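Local coordinates for N-terminal acetyltransferase-like protein (Chaetomium thermophilum, PDB 5NNP) that probably serves as the helical-repeat auxiliary subunit of an N-terminal acetyltransferase, a scaffold of TPR-type helices for a partner catalytic chain, at residues Y433-D438 with Y443-A448; K450-N455 with L462-L467; L467-E472 with L478-D483; N456-A461 with T491-A496. One frame throughout, in Å; residues are numbered along the deposited sequence.

Contact 1 (Y433-D438 with Y443-A448); sequences YARSLD and YINSKA. With PO4 (phosphate ion), chain U.
Ile444 points toward the segment 433-438 and packs on the backbone of Arg435, and the two residues carry this helix-to-helix contact. Their CA atoms lie only 5.3 Å apart, close enough for Ile444 to use each of its branches on something different. With CG1 anti to the backbone N (chi1 -166°), that carbon rests 3.6 Å from Arg435 CA; beyond it, CD1 reaches the methyl of Ala434. The other branch, CG2, turns toward the end of the first segment and meets Asp438 O at 3.6 Å. Arg435 answers with its stem rather than its charge. Its CG lies over Asn445 CA at 3.5 Å, while CB faces Ala448 CB at 4.1 Å. Further out, Arg435 and Asn445 run side by side in the same direction, CD of the arginine 3.5 Å from ND2 of the asparagine, with guanidinium and amide planes at 90°. This is the packing of consecutive antiparallel helices, 424-436 and 442-454, joined by a short turn, as in the TPR-like solenoid of NatA auxiliary subunits. The polar ends look past the interface. A bend at chi3 (78°) swings the guanidinium back along its own helix to a salt bridge with Asp432, and Asn445 ND2 is satisfied by the carbonyl of Thr464 on the next helix. Asp438 pairs with a basic side chain of another protein chain. On the far flank of helix 442-454, Lys447 bends away and makes a weak 3.0 Å hydrogen bond from NZ to O3 of a phosphate, which Arg416 also holds.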
# COMPACT_ATOMS: atom_id res chain seq x y z
N TYR A 433 -1.70 -31.75 -4.23
CA TYR A 433 -1.85 -32.79 -3.22
C TYR A 433 -1.70 -32.15 -1.84
O TYR A 433 -2.50 -32.43 -0.94
CB TYR A 433 -0.83 -33.93 -3.42
CG TYR A 433 -0.89 -34.98 -2.34
CD1 TYR A 433 -1.90 -35.92 -2.32
CD2 TYR A 433 0.05 -35.01 -1.32
CE1 TYR A 433 -1.98 -36.89 -1.32
CE2 TYR A 433 -0.02 -35.98 -0.32
CZ TYR A 433 -1.03 -36.91 -0.33
OH TYR A 433 -1.09 -37.86 0.67
N ALA A 434 -0.70 -31.29 -1.68
CA ALA A 434 -0.49 -30.59 -0.42
C ALA A 434 -1.75 -29.85 0.02
O ALA A 434 -2.13 -29.85 1.19
CB ALA A 434 0.69 -29.63 -0.53
N ARG A 435 -2.40 -29.21 -0.95
CA ARG A 435 -3.64 -28.48 -0.70
C ARG A 435 -4.71 -29.41 -0.15
O ARG A 435 -5.37 -29.12 0.84
CB ARG A 435 -4.14 -27.82 -1.98
CG ARG A 435 -5.12 -26.70 -1.76
CD ARG A 435 -6.09 -26.60 -2.91
NE ARG A 435 -7.11 -27.64 -2.79
CZ ARG A 435 -7.01 -28.83 -3.35
NH1 ARG A 435 -5.95 -29.10 -4.09
NH2 ARG A 435 -7.97 -29.72 -3.19
N SER A 436 -4.85 -30.57 -0.79
CA SER A 436 -5.90 -31.50 -0.44
C SER A 436 -5.79 -31.99 1.01
O SER A 436 -6.75 -32.51 1.55
CB SER A 436 -5.91 -32.67 -1.43
OG SER A 436 -4.83 -33.57 -1.25
N LEU A 437 -4.62 -31.78 1.63
CA LEU A 437 -4.39 -32.16 3.03
C LEU A 437 -4.85 -31.11 4.06
O LEU A 437 -5.04 -31.43 5.23
CB LEU A 437 -2.89 -32.44 3.23
CG LEU A 437 -2.37 -33.67 2.47
CD1 LEU A 437 -0.88 -33.94 2.72
CD2 LEU A 437 -3.19 -34.90 2.83
N ASP A 438 -5.01 -29.86 3.63
CA ASP A 438 -5.59 -28.83 4.48
C ASP A 438 -6.56 -28.04 3.62
O ASP A 438 -6.25 -26.93 3.17
CB ASP A 438 -4.50 -27.92 5.10
CG ASP A 438 -4.95 -27.25 6.40
OD1 ASP A 438 -6.17 -27.24 6.72
OD2 ASP A 438 -4.07 -26.73 7.13
N TYR A 443 -3.96 -20.27 2.17
CA TYR A 443 -2.59 -20.09 1.72
C TYR A 443 -2.15 -21.22 0.82
O TYR A 443 -1.59 -20.97 -0.23
CB TYR A 443 -1.61 -20.00 2.89
CG TYR A 443 -0.18 -19.79 2.42
CD1 TYR A 443 0.59 -20.87 2.00
CD2 TYR A 443 0.37 -18.52 2.37
CE1 TYR A 443 1.87 -20.70 1.55
CE2 TYR A 443 1.65 -18.34 1.93
CZ TYR A 443 2.41 -19.44 1.52
OH TYR A 443 3.70 -19.26 1.09
N ILE A 444 -2.39 -22.46 1.24
CA ILE A 444 -1.99 -23.58 0.41
C ILE A 444 -2.89 -23.65 -0.83
O ILE A 444 -2.45 -24.05 -1.90
CB ILE A 444 -2.01 -24.93 1.21
CG1 ILE A 444 -1.27 -26.02 0.42
CG2 ILE A 444 -3.43 -25.38 1.58
CD1 ILE A 444 0.16 -25.59 0.01
N ASN A 445 -4.14 -23.21 -0.71
CA ASN A 445 -4.99 -23.17 -1.89
C ASN A 445 -4.42 -22.20 -2.93
O ASN A 445 -4.37 -22.50 -4.12
CB ASN A 445 -6.42 -22.77 -1.53
CG ASN A 445 -7.34 -22.70 -2.74
OD1 ASN A 445 -7.38 -21.69 -3.44
ND2 ASN A 445 -8.10 -23.77 -2.99
N SER A 446 -3.95 -21.04 -2.46
CA SER A 446 -3.37 -20.02 -3.34
C SER A 446 -2.09 -20.51 -4.02
O SER A 446 -1.84 -20.20 -5.18
CB SER A 446 -3.08 -18.74 -2.56
OG SER A 446 -4.27 -18.20 -2.00
N LYS A 447 -1.27 -21.25 -3.29
CA LYS A 447 -0.06 -21.84 -3.84
C LYS A 447 -0.35 -22.82 -4.98
O LYS A 447 0.33 -22.82 -6.01
CB LYS A 447 0.71 -22.55 -2.73
CG LYS A 447 1.80 -21.74 -2.14
CD LYS A 447 2.96 -21.67 -3.10
CE LYS A 447 4.02 -20.72 -2.58
NZ LYS A 447 3.60 -19.29 -2.72
N ALA A 448 -1.36 -23.65 -4.77
CA ALA A 448 -1.68 -24.66 -5.76
C ALA A 448 -2.15 -23.99 -7.05
O ALA A 448 -1.66 -24.29 -8.14
CB ALA A 448 -2.75 -25.64 -5.22
P PO4 U . 7.00 -20.14 -4.45
O1 PO4 U . 6.94 -21.56 -4.97
O2 PO4 U . 8.20 -19.46 -5.06
O3 PO4 U . 5.75 -19.38 -4.84
O4 PO4 U . 7.10 -20.18 -2.94

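Contact 2 (K450-N455 with L462-L467). With PO4 (phosphate ion), chain U.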
# COMPACT_ATOMS: atom_id res chain seq x y z
N LYS A 450 -1.41 -21.04 -8.09
CA LYS A 450 -0.28 -20.36 -8.70
C LYS A 450 0.54 -21.36 -9.49
O LYS A 450 0.88 -21.12 -10.66
CB LYS A 450 0.58 -19.69 -7.63
CG LYS A 450 1.85 -19.02 -8.18
CD LYS A 450 2.78 -18.62 -7.04
CE LYS A 450 4.07 -17.99 -7.55
NZ LYS A 450 4.84 -17.36 -6.44
N TYR A 451 0.86 -22.48 -8.85
CA TYR A 451 1.61 -23.54 -9.51
C TYR A 451 0.90 -24.07 -10.77
O TYR A 451 1.54 -24.37 -11.77
CB TYR A 451 1.89 -24.67 -8.53
CG TYR A 451 3.17 -24.42 -7.76
CD1 TYR A 451 3.42 -23.19 -7.20
CD2 TYR A 451 4.15 -25.41 -7.64
CE1 TYR A 451 4.59 -22.93 -6.52
CE2 TYR A 451 5.32 -25.16 -6.96
CZ TYR A 451 5.54 -23.92 -6.41
OH TYR A 451 6.71 -23.65 -5.74
N GLN A 452 -0.42 -24.13 -10.74
CA GLN A 452 -1.16 -24.56 -11.90
C GLN A 452 -1.06 -23.53 -13.03
O GLN A 452 -0.87 -23.90 -14.20
CB GLN A 452 -2.62 -24.85 -11.51
CG GLN A 452 -2.74 -26.11 -10.65
CD GLN A 452 -4.08 -26.26 -9.95
OE1 GLN A 452 -4.90 -25.33 -9.94
NE2 GLN A 452 -4.32 -27.43 -9.36
N LEU A 453 -1.16 -22.25 -12.69
CA LEU A 453 -0.94 -21.18 -13.66
C LEU A 453 0.50 -21.21 -14.19
O LEU A 453 0.73 -20.98 -15.37
CB LEU A 453 -1.24 -19.81 -13.06
CG LEU A 453 -2.69 -19.56 -12.65
CD1 LEU A 453 -2.80 -18.24 -11.95
CD2 LEU A 453 -3.60 -19.59 -13.86
N ARG A 454 1.46 -21.49 -13.32
CA ARG A 454 2.84 -21.65 -13.76
C ARG A 454 2.96 -22.82 -14.74
O ARG A 454 3.86 -22.83 -15.57
CB ARG A 454 3.77 -21.87 -12.56
CG ARG A 454 3.97 -20.64 -11.71
CD ARG A 454 4.52 -19.50 -12.54
NE ARG A 454 4.68 -18.27 -11.78
CZ ARG A 454 5.74 -17.96 -11.04
NH1 ARG A 454 6.75 -18.81 -10.94
NH2 ARG A 454 5.80 -16.80 -10.40
N ASN A 455 2.05 -23.79 -14.63
CA ASN A 455 1.99 -24.90 -15.58
C ASN A 455 0.99 -24.63 -16.71
O ASN A 455 0.59 -25.54 -17.43
CB ASN A 455 1.63 -26.19 -14.86
CG ASN A 455 1.86 -27.42 -15.70
OD1 ASN A 455 2.78 -27.46 -16.51
ND2 ASN A 455 1.03 -28.43 -15.51
N LEU A 462 -8.25 -21.50 -11.82
CA LEU A 462 -9.43 -20.74 -11.48
C LEU A 462 -10.44 -21.58 -10.68
O LEU A 462 -11.16 -21.07 -9.83
CB LEU A 462 -10.09 -20.18 -12.75
CG LEU A 462 -11.23 -19.17 -12.60
CD1 LEU A 462 -10.84 -18.02 -11.70
CD2 LEU A 462 -11.71 -18.64 -13.95
N ALA A 463 -10.49 -22.88 -10.95
CA ALA A 463 -11.45 -23.72 -10.24
C ALA A 463 -10.95 -24.04 -8.83
O ALA A 463 -11.74 -24.26 -7.91
CB ALA A 463 -11.72 -24.99 -11.01
N THR A 464 -9.63 -24.05 -8.67
CA THR A 464 -9.03 -24.20 -7.35
C THR A 464 -9.38 -22.98 -6.49
O THR A 464 -9.79 -23.11 -5.32
CB THR A 464 -7.50 -24.33 -7.46
OG1 THR A 464 -7.17 -25.41 -8.34
CG2 THR A 464 -6.86 -24.55 -6.09
N MET A 465 -9.23 -21.79 -7.06
CA MET A 465 -9.54 -20.58 -6.34
C MET A 465 -11.03 -20.53 -6.01
O MET A 465 -11.43 -19.97 -4.99
CB MET A 465 -9.11 -19.35 -7.13
CG MET A 465 -7.62 -19.27 -7.41
SD MET A 465 -6.58 -18.68 -6.06
CE MET A 465 -7.08 -16.96 -5.96
N GLY A 466 -11.84 -21.14 -6.88
CA GLY A 466 -13.27 -21.24 -6.67
C GLY A 466 -13.63 -21.90 -5.35
O GLY A 466 -14.73 -21.69 -4.82
N LEU A 467 -12.71 -22.70 -4.80
CA LEU A 467 -12.95 -23.30 -3.50
C LEU A 467 -13.04 -22.26 -2.36
O LEU A 467 -13.58 -22.55 -1.29
CB LEU A 467 -11.87 -24.34 -3.18
CG LEU A 467 -12.04 -25.78 -3.70
CD1 LEU A 467 -13.03 -25.90 -4.85
CD2 LEU A 467 -10.69 -26.37 -4.08
P PO4 U . 7.00 -20.14 -4.45
O1 PO4 U . 6.94 -21.56 -4.97
O2 PO4 U . 8.20 -19.46 -5.06
O3 PO4 U . 5.75 -19.38 -4.84
O4 PO4 U . 7.10 -20.18 -2.94
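Gln452 and Thr464 meet through a single hydrogen bond, and it does nearly all the work between these segments. The backbones stand well apart, 9.1 Å between the CA atoms of this pair, and the glutamine bridges the gap with an extended chain (chi2 166°). Thr464 OG1 donates to Gln452 OE1 at 2.8 Å, in the carbonyl plane and on a lone pair, the C=O...donor angle being 122°. The carbonyl of Lys460 is also within hydrogen-bonding range of this hydroxyl and would have to share its single proton. Both side chains are buried. Were Gln452 replaced by an alanine, the span between the helices would probably be left unfilled and the Thr464 hydroxyl would lose its acceptor across it. The other flank of helix 442-454 is a different place. There Lys450 leaves the helix away from the segment 462-467 and, fully extended, gives a 2.7 Å hydrogen bond from NZ to phosphate O3; its CE lies 3.5 Å above the guanidinium plane of Arg454, toward the rim. The chemistry thus divides: a neutral, directional bond orients the carbonyl end of the buried amide, while on the other flank Lys450, with Arg416, holds a phosphate probably from the crystallisation liquor.

Contact 3 (L467-E472 with L478-D483)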
# COMPACT_ATOMS: atom_id res chain seq x y z
N LEU A 467 -12.71 -22.70 -4.80
CA LEU A 467 -12.95 -23.30 -3.50
C LEU A 467 -13.04 -22.26 -2.36
O LEU A 467 -13.58 -22.55 -1.29
CB LEU A 467 -11.87 -24.34 -3.18
CG LEU A 467 -12.04 -25.78 -3.70
CD1 LEU A 467 -13.03 -25.90 -4.85
CD2 LEU A 467 -10.69 -26.37 -4.08
N PHE A 468 -12.52 -21.05 -2.59
CA PHE A 468 -12.53 -20.01 -1.55
C PHE A 468 -13.22 -18.69 -1.91
O PHE A 468 -13.39 -17.85 -1.04
CB PHE A 468 -11.11 -19.72 -1.08
CG PHE A 468 -10.57 -20.75 -0.13
CD1 PHE A 468 -10.12 -21.98 -0.60
CD2 PHE A 468 -10.53 -20.51 1.24
CE1 PHE A 468 -9.63 -22.94 0.28
CE2 PHE A 468 -10.05 -21.45 2.12
CZ PHE A 468 -9.60 -22.68 1.64
N THR A 469 -13.65 -18.53 -3.16
CA THR A 469 -14.38 -17.33 -3.60
C THR A 469 -15.86 -17.47 -3.28
O THR A 469 -16.38 -18.58 -3.29
CB THR A 469 -14.21 -17.06 -5.11
OG1 THR A 469 -14.73 -18.17 -5.85
CG2 THR A 469 -12.76 -16.82 -5.46
N ARG A 470 -16.55 -16.36 -3.01
CA ARG A 470 -17.95 -16.43 -2.60
C ARG A 470 -18.78 -17.14 -3.66
O ARG A 470 -18.64 -16.88 -4.85
CB ARG A 470 -18.51 -15.03 -2.30
CG ARG A 470 -17.92 -14.44 -1.03
CD ARG A 470 -18.56 -13.12 -0.58
NE ARG A 470 -18.15 -11.97 -1.39
CZ ARG A 470 -16.96 -11.38 -1.34
NH1 ARG A 470 -16.01 -11.82 -0.53
NH2 ARG A 470 -16.71 -10.34 -2.13
N ALA A 471 -19.64 -18.06 -3.21
CA ALA A 471 -20.21 -19.08 -4.07
C ALA A 471 -21.09 -18.56 -5.20
O ALA A 471 -20.83 -18.84 -6.38
CB ALA A 471 -20.99 -20.07 -3.22
N GLU A 472 -22.14 -17.83 -4.86
CA GLU A 472 -23.12 -17.46 -5.87
C GLU A 472 -22.82 -16.10 -6.50
O GLU A 472 -23.71 -15.43 -7.02
CB GLU A 472 -24.54 -17.51 -5.28
CG GLU A 472 -25.20 -18.88 -5.43
CD GLU A 472 -26.52 -19.03 -4.68
OE1 GLU A 472 -27.56 -18.55 -5.18
OE2 GLU A 472 -26.51 -19.64 -3.59
N LEU A 478 -13.67 -15.59 -11.02
CA LEU A 478 -12.94 -14.49 -11.63
C LEU A 478 -13.55 -13.15 -11.25
O LEU A 478 -12.84 -12.18 -10.99
CB LEU A 478 -12.88 -14.63 -13.15
CG LEU A 478 -12.08 -13.54 -13.87
CD1 LEU A 478 -10.66 -13.46 -13.33
CD2 LEU A 478 -12.06 -13.76 -15.36
N ALA A 479 -14.88 -13.10 -11.22
CA ALA A 479 -15.58 -11.86 -10.89
C ALA A 479 -15.32 -11.48 -9.45
O ALA A 479 -15.07 -10.30 -9.12
CB ALA A 479 -17.08 -11.99 -11.14
N ASP A 480 -15.38 -12.48 -8.57
CA ASP A 480 -15.19 -12.21 -7.16
C ASP A 480 -13.75 -11.74 -6.95
O ASP A 480 -13.50 -10.76 -6.25
CB ASP A 480 -15.51 -13.44 -6.32
CG ASP A 480 -15.56 -13.12 -4.84
OD1 ASP A 480 -16.24 -12.12 -4.49
OD2 ASP A 480 -14.91 -13.83 -4.04
N LEU A 481 -12.80 -12.42 -7.59
CA LEU A 481 -11.39 -12.07 -7.42
C LEU A 481 -11.11 -10.66 -7.96
O LEU A 481 -10.30 -9.92 -7.40
CB LEU A 481 -10.50 -13.11 -8.10
CG LEU A 481 -10.43 -14.48 -7.42
CD1 LEU A 481 -9.75 -15.49 -8.32
CD2 LEU A 481 -9.72 -14.38 -6.08
N THR A 482 -11.77 -10.30 -9.05
CA THR A 482 -11.64 -8.97 -9.62
C THR A 482 -12.19 -7.93 -8.66
O THR A 482 -11.52 -6.95 -8.35
CB THR A 482 -12.40 -8.86 -10.95
OG1 THR A 482 -11.87 -9.80 -11.89
CG2 THR A 482 -12.29 -7.45 -11.51
N ASP A 483 -13.42 -8.15 -8.22
CA ASP A 483 -14.06 -7.38 -7.16
C ASP A 483 -13.17 -7.13 -5.94
O ASP A 483 -13.07 -6.01 -5.44
CB ASP A 483 -15.32 -8.11 -6.71
CG ASP A 483 -16.57 -7.29 -6.87
OD1 ASP A 483 -16.82 -6.43 -5.99
OD2 ASP A 483 -17.30 -7.53 -7.86
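Thr469 and Asp480 mark the closest approach of the backbones, CA to CA 6.3 Å, where the irregular loop 467-472 runs past helix 476-483. Asp480 leaves the helix toward that loop, its CG anti to the backbone N (chi1 -170°), and its two oxygens take on separate tasks. OD2 accepts from the backbone N of Arg470 at 3.2 Å; the bond is fairly straight (158° at the hydrogen) but arrives from well above the carboxylate plane. OD1 sits over one face of the Arg470 guanidinium, toward its rim and 3.0 Å from NH2. Because OD1 stands 2.9 Å out of the guanidinium plane, no N-H points at it and the salt bridge is one of charge alone; the two planes are 89° apart. On the same side of the carboxylate as the Arg470 N-H, Thr469 CB lies 3.5 Å from OD2, and its methyl CG2 crosses Leu481 to touch CG at 3.8 Å. With a leucine in place of Asp480, the backbone N of Arg470 is likely to lose its acceptor and the guanidinium the charge that steadies it. Nearby, Asp483 packs on an aromatic side chain of another protein chain. The arrangement is that of an interhelical connection in an alpha-solenoid, folded back and tied to the helix it leads into.

Contact 4 (N456-A461 with T491-A496)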
# COMPACT_ATOMS: atom_id res chain seq x y z
N ASN A 456 0.61 -23.37 -16.85
CA ASN A 456 -0.32 -22.92 -17.86
C ASN A 456 -1.68 -23.58 -17.82
O ASN A 456 -2.32 -23.70 -18.86
CB ASN A 456 0.28 -23.08 -19.25
CG ASN A 456 1.41 -22.12 -19.51
OD1 ASN A 456 1.65 -21.21 -18.72
ND2 ASN A 456 2.11 -22.31 -20.62
N GLU A 457 -2.15 -23.99 -16.64
CA GLU A 457 -3.50 -24.55 -16.52
C GLU A 457 -4.49 -23.55 -15.95
O GLU A 457 -4.97 -23.71 -14.82
CB GLU A 457 -3.49 -25.80 -15.66
CG GLU A 457 -2.78 -26.99 -16.27
CD GLU A 457 -2.64 -28.13 -15.28
OE1 GLU A 457 -3.53 -29.01 -15.27
OE2 GLU A 457 -1.66 -28.13 -14.50
N ASN A 458 -4.82 -22.52 -16.72
CA ASN A 458 -5.65 -21.42 -16.22
C ASN A 458 -6.99 -21.86 -15.68
O ASN A 458 -7.38 -21.51 -14.57
CB ASN A 458 -5.87 -20.39 -17.33
CG ASN A 458 -4.57 -19.83 -17.86
OD1 ASN A 458 -3.76 -20.55 -18.45
ND2 ASN A 458 -4.34 -18.55 -17.63
N GLU A 459 -7.70 -22.63 -16.49
CA GLU A 459 -9.06 -23.01 -16.15
C GLU A 459 -9.09 -23.87 -14.89
O GLU A 459 -9.99 -23.74 -14.05
CB GLU A 459 -9.72 -23.70 -17.35
CG GLU A 459 -8.75 -24.46 -18.21
CD GLU A 459 -8.23 -23.66 -19.39
OE1 GLU A 459 -7.00 -23.46 -19.47
OE2 GLU A 459 -9.03 -23.26 -20.26
N LYS A 460 -8.08 -24.73 -14.73
CA LYS A 460 -7.92 -25.49 -13.50
C LYS A 460 -7.60 -24.58 -12.33
O LYS A 460 -8.23 -24.68 -11.27
CB LYS A 460 -6.83 -26.54 -13.65
CG LYS A 460 -6.76 -27.60 -12.55
CD LYS A 460 -5.61 -28.54 -12.89
CE LYS A 460 -5.82 -29.96 -12.42
NZ LYS A 460 -4.84 -30.80 -13.16
N ALA A 461 -6.63 -23.68 -12.51
CA ALA A 461 -6.23 -22.79 -11.41
C ALA A 461 -7.42 -21.99 -10.90
O ALA A 461 -7.61 -21.85 -9.69
CB ALA A 461 -5.12 -21.86 -11.84
N THR A 491 -2.47 -10.95 -12.34
CA THR A 491 -1.20 -10.86 -13.08
C THR A 491 -0.75 -12.24 -13.56
O THR A 491 -0.42 -12.41 -14.74
CB THR A 491 -0.09 -10.23 -12.22
OG1 THR A 491 -0.54 -9.00 -11.67
CG2 THR A 491 1.13 -9.96 -13.07
N GLU A 492 -0.73 -13.21 -12.65
CA GLU A 492 -0.35 -14.58 -12.99
C GLU A 492 -1.24 -15.17 -14.08
O GLU A 492 -0.77 -15.81 -15.02
CB GLU A 492 -0.42 -15.46 -11.74
CG GLU A 492 0.74 -15.27 -10.79
CD GLU A 492 2.05 -15.75 -11.37
OE1 GLU A 492 3.11 -15.32 -10.89
OE2 GLU A 492 2.02 -16.57 -12.32
N ASP A 493 -2.54 -14.95 -13.96
CA ASP A 493 -3.50 -15.42 -14.95
C ASP A 493 -3.19 -14.83 -16.32
O ASP A 493 -3.30 -15.52 -17.34
CB ASP A 493 -4.92 -15.07 -14.53
CG ASP A 493 -5.97 -15.80 -15.35
OD1 ASP A 493 -5.79 -17.00 -15.64
OD2 ASP A 493 -6.99 -15.17 -15.71
N GLY A 494 -2.82 -13.56 -16.35
CA GLY A 494 -2.51 -12.88 -17.59
C GLY A 494 -1.27 -13.44 -18.25
O GLY A 494 -1.28 -13.76 -19.43
N GLU A 495 -0.20 -13.56 -17.47
CA GLU A 495 1.06 -14.07 -17.98
C GLU A 495 0.89 -15.48 -18.53
O GLU A 495 1.45 -15.83 -19.58
CB GLU A 495 2.13 -14.02 -16.88
CG GLU A 495 2.44 -12.59 -16.44
CD GLU A 495 3.51 -12.49 -15.36
OE1 GLU A 495 3.91 -13.53 -14.79
OE2 GLU A 495 3.95 -11.37 -15.08
N ALA A 496 0.08 -16.29 -17.84
CA ALA A 496 -0.25 -17.63 -18.32
C ALA A 496 -0.99 -17.62 -19.68
O ALA A 496 -0.62 -18.36 -20.60
CB ALA A 496 -1.08 -18.35 -17.29
O HOH W 1 -8.05 -18.72 -14.94
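A Schellman motif ends helix 442-454 and brings its C-prime residue, Asn456, up beside Ala496, with OD1 4.1 Å from Ala496 CA. The positive phi of Asn456 lets Glu457 N reach back to Gln452 O; Glu457 is then the N-cap of helix 458-465, whose first turn carries the main bond. Asn458 ND2 donates to Asp493 OD1 at 2.9 Å. The hydrogen points well (156°) and the acceptor lies near the amide plane, yet seen from the carboxylate the donor comes from above, 41° out of plane. With CG anti to the backbone N (chi1 -167°), the carboxylate of Asp493 reaches across to Asn458. A water also joins the pair, donating to Asp493 OD1 at 2.9 Å and, weakly, to Asn458 O. Ala496 CB lies beyond the end of the amide, 3.3 Å from Asn458 ND2. Arginines supply further partners: Asn456 OD1 takes a bond from Arg499, Asn458 OD1 from Arg500, and Asp493 OD2 forms a salt bridge with Arg509. Asn456 and Asn458 thus meet helix 487-499, whose Thr491 packs on helices 503-523 and 554-572, while Leu453 of helix 442-454 packs against Asp493.

The four contacts lie on the same side of the chain's centre, among helices that succeed one another from 424-436 to 487-499. Contacts 1 and 2 both use helix 442-454 and, with centres 10 Å apart, each send a lysine to the same phosphate. Contacts 2 and 4 are closer still, 7 Å between centres, and alternate along the sequence; Leu453 CD2 meets Ala461 CB at 3.4 Å between them. Leu467 belongs to both contacts 2 and 3, which also touch through Met465 CE and Leu481 CD2 at 3.7 Å. Contact 3 lies within the loop closed by contact 4 and reaches contact 1 where Phe468 CD1 packs 3.6 Å from Asn445 CG. At contact 1 the side chain of Asp438 lies about 8 Å from the bound carboxymethyl coenzyme A.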